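Creatinine amidohydrolase (Nostoc punctiforme PCC 73102, PDB 3NO4) probably hydrolyses carbon-nitrogen bonds of linear amides, as a metal-dependent enzyme of the creatininase family. Local coordinates at residues Ile56-Ile61 against Pro189-Leu194. Residues are numbered along the deposited sequence; the frame is centred on the assembly and turned at random.
Sequences IGTDAI and PSEVAL. With NI (nickel (II) ion), chain D.
Asp59 and Glu191 reach from two helices to one nickel ion. Each gives the metal a single oxygen. Asp59 OD1 lies 2.1 Å from the nickel, and Glu191 OE1 is also 2.1 Å from it. The second oxygens, Asp59 OD2 and Glu191 OE2, both stay 3.1 Å from the metal, too far for a bidentate grip. The two carboxylate planes are nearly parallel, 15° apart. Their bound oxygens, Asp59 OD1 and Glu191 OE1, come within 3.1 Å of each other. No hydrogen bond joins them; the shared cation probably offsets their repulsion. CG of Glu191 sits between its backbone N and carbonyl carbon (chi1 72°), and the chain then runs extended to the metal. Thr58 crosses this chain at about a right angle. Its methyl CG2 packs 3.6 Å from Glu191 CG and also touches the carboxylate at OE1. The hydroxyl of Thr58 turns elsewhere and bonds to the carbonyl of Leu55. Glu191 OE2 accepts a 3.0 Å hydrogen bond from the water on the nickel and another from the backbone N of Thr188. These two bonds would limit rotation of the carboxylate. His50 NE2 completes the set of protein ligands. The buried arrangement, two carboxylates and a histidine with a bound water, is the metal site of this protein, consistent with the metal-dependent active site of the creatininase family.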
ATOM      1  N   ILE A  56      -1.981 -21.969  21.928  1.00 20.26           N
ATOM      2  CA  ILE A  56      -1.935 -21.098  20.723  1.00 18.99           C
ATOM      3  C   ILE A  56      -1.321 -19.743  21.047  1.00 19.33           C
ATOM      4  O   ILE A  56      -0.704 -19.147  20.183  1.00 19.97           O
ATOM      5  CB  ILE A  56      -3.291 -21.017  20.033  1.00 18.61           C
ATOM      6  CG1 ILE A  56      -3.532 -22.326  19.258  1.00 19.83           C
ATOM      7  CG2 ILE A  56      -3.436 -19.759  19.101  1.00 16.27           C
ATOM      8  CD1 ILE A  56      -5.023 -22.547  18.820  1.00 18.90           C
ATOM      9  N   GLY A  57      -1.456 -19.285  22.307  1.00 20.38           N
ATOM     10  CA  GLY A  57      -0.858 -18.030  22.758  1.00 20.42           C
ATOM     11  C   GLY A  57       0.579 -18.105  23.259  1.00 20.25           C
ATOM     12  O   GLY A  57       1.107 -17.100  23.640  1.00 20.27           O
ATOM     13  N   THR A  58       1.207 -19.277  23.234  1.00 20.77           N
ATOM     14  CA  THR A  58       2.520 -19.509  23.849  1.00 20.84           C
ATOM     15  C   THR A  58       3.491 -18.325  23.680  1.00 20.94           C
ATOM     16  O   THR A  58       4.002 -17.812  24.674  1.00 20.66           O
ATOM     17  CB  THR A  58       3.143 -20.814  23.293  1.00 21.41           C
ATOM     18  OG1 THR A  58       2.341 -21.922  23.737  1.00 18.72           O
ATOM     19  CG2 THR A  58       4.666 -20.983  23.699  1.00 20.78           C
ATOM     20  N   ASP A  59       3.696 -17.884  22.430  1.00 21.17           N
ATOM     21  CA  ASP A  59       4.688 -16.824  22.139  1.00 21.83           C
ATOM     22  C   ASP A  59       4.325 -15.506  22.776  1.00 21.92           C
ATOM     23  O   ASP A  59       5.200 -14.864  23.363  1.00 23.81           O
ATOM     24  CB  ASP A  59       4.945 -16.663  20.639  1.00 21.76           C
ATOM     25  CG  ASP A  59       5.471 -17.951  20.008  1.00 20.94           C
ATOM     26  OD1 ASP A  59       5.897 -18.836  20.786  1.00 21.43           O
ATOM     27  OD2 ASP A  59       5.477 -18.109  18.756  1.00 21.73           O
ATOM     28  N   ALA A  60       3.052 -15.138  22.714  1.00 20.80           N
ATOM     29  CA  ALA A  60       2.558 -13.941  23.431  1.00 20.80           C
ATOM     30  C   ALA A  60       2.637 -14.097  24.961  1.00 20.82           C
ATOM     31  O   ALA A  60       3.053 -13.163  25.635  1.00 20.78           O
ATOM     32  CB  ALA A  60       1.133 -13.595  23.011  1.00 19.76           C
ATOM     33  N   ILE A  61       2.255 -15.267  25.474  1.00 20.21           N
ATOM     34  CA  ILE A  61       2.268 -15.566  26.926  1.00 20.92           C
ATOM     35  C   ILE A  61       3.696 -15.405  27.474  1.00 21.46           C
ATOM     36  O   ILE A  61       3.916 -14.705  28.479  1.00 20.80           O
ATOM     37  CB  ILE A  61       1.688 -16.986  27.217  1.00 21.32           C
ATOM     38  CG1 ILE A  61       0.175 -16.984  26.945  1.00 22.15           C
ATOM     39  CG2 ILE A  61       2.017 -17.488  28.668  1.00 20.79           C
ATOM     40  CD1 ILE A  61      -0.483 -18.381  26.816  1.00 20.89           C
ATOM     41  N   PRO A 189       9.859 -27.989  24.462  1.00 26.96           N
ATOM     42  CA  PRO A 189       9.610 -28.151  25.906  1.00 27.99           C
ATOM     43  C   PRO A 189       9.950 -26.919  26.744  1.00 27.63           C
ATOM     44  O   PRO A 189       9.230 -26.655  27.710  1.00 27.19           O
ATOM     45  CB  PRO A 189      10.438 -29.388  26.290  1.00 29.42           C
ATOM     46  CG  PRO A 189      11.294 -29.698  25.125  1.00 29.41           C
ATOM     47  CD  PRO A 189      10.642 -29.111  23.930  1.00 28.01           C
ATOM     48  N   SER A 190      10.955 -26.132  26.348  1.00 27.65           N
ATOM     49  CA  SER A 190      11.275 -24.905  27.131  1.00 27.75           C
ATOM     50  C   SER A 190      10.136 -23.869  27.161  1.00 26.31           C
ATOM     51  O   SER A 190       9.749 -23.392  28.243  1.00 25.89           O
ATOM     52  CB  SER A 190      12.620 -24.266  26.726  1.00 27.42           C
ATOM     53  OG  SER A 190      12.613 -23.800  25.404  1.00 28.92           O
ATOM     54  N   GLU A 191       9.578 -23.556  25.999  1.00 25.19           N
ATOM     55  CA  GLU A 191       8.512 -22.562  25.918  1.00 24.53           C
ATOM     56  C   GLU A 191       7.205 -23.094  26.518  1.00 24.76           C
ATOM     57  O   GLU A 191       6.507 -22.349  27.185  1.00 23.74           O
ATOM     58  CB  GLU A 191       8.285 -22.071  24.482  1.00 24.16           C
ATOM     59  CG  GLU A 191       7.620 -23.074  23.501  1.00 24.39           C
ATOM     60  CD  GLU A 191       7.557 -22.555  22.079  1.00 23.31           C
ATOM     61  OE1 GLU A 191       7.367 -21.323  21.908  1.00 23.64           O
ATOM     62  OE2 GLU A 191       7.708 -23.341  21.118  1.00 24.98           O
ATOM     63  N   VAL A 192       6.910 -24.383  26.286  1.00 24.98           N
ATOM     64  CA  VAL A 192       5.762 -25.022  26.894  1.00 24.03           C
ATOM     65  C   VAL A 192       5.940 -25.040  28.427  1.00 25.49           C
ATOM     66  O   VAL A 192       5.002 -24.688  29.133  1.00 25.48           O
ATOM     67  CB  VAL A 192       5.439 -26.419  26.263  1.00 24.78           C
ATOM     68  CG1 VAL A 192       4.263 -27.072  27.011  1.00 24.08           C
ATOM     69  CG2 VAL A 192       5.096 -26.239  24.742  1.00 21.45           C
ATOM     70  N   ALA A 193       7.134 -25.362  28.929  1.00 25.77           N
ATOM     71  CA  ALA A 193       7.432 -25.261  30.382  1.00 27.59           C
ATOM     72  C   ALA A 193       7.057 -23.883  30.937  1.00 27.09           C
ATOM     73  O   ALA A 193       6.321 -23.804  31.927  1.00 26.97           O
ATOM     74  CB  ALA A 193       8.898 -25.575  30.690  1.00 27.76           C
ATOM     75  N   LEU A 194       7.515 -22.829  30.252  1.00 26.24           N
ATOM     76  CA  LEU A 194       7.214 -21.447  30.632  1.00 26.41           C
ATOM     77  C   LEU A 194       5.714 -21.159  30.703  1.00 26.09           C
ATOM     78  O   LEU A 194       5.231 -20.655  31.747  1.00 24.41           O
ATOM     79  CB  LEU A 194       7.956 -20.428  29.746  1.00 26.17           C
ATOM     80  CG  LEU A 194       7.819 -18.940  30.095  1.00 26.99           C
ATOM     81  CD1 LEU A 194       7.892 -18.674  31.582  1.00 26.40           C
ATOM     82  CD2 LEU A 194       8.859 -18.096  29.331  1.00 23.18           C
TER
HETATM   83 NI    NI D 300       6.643 -20.672  20.071  1.00 29.13          NI
HETATM   84  O   HOH W   1       7.924 -21.528  18.696  1.00 41.52           O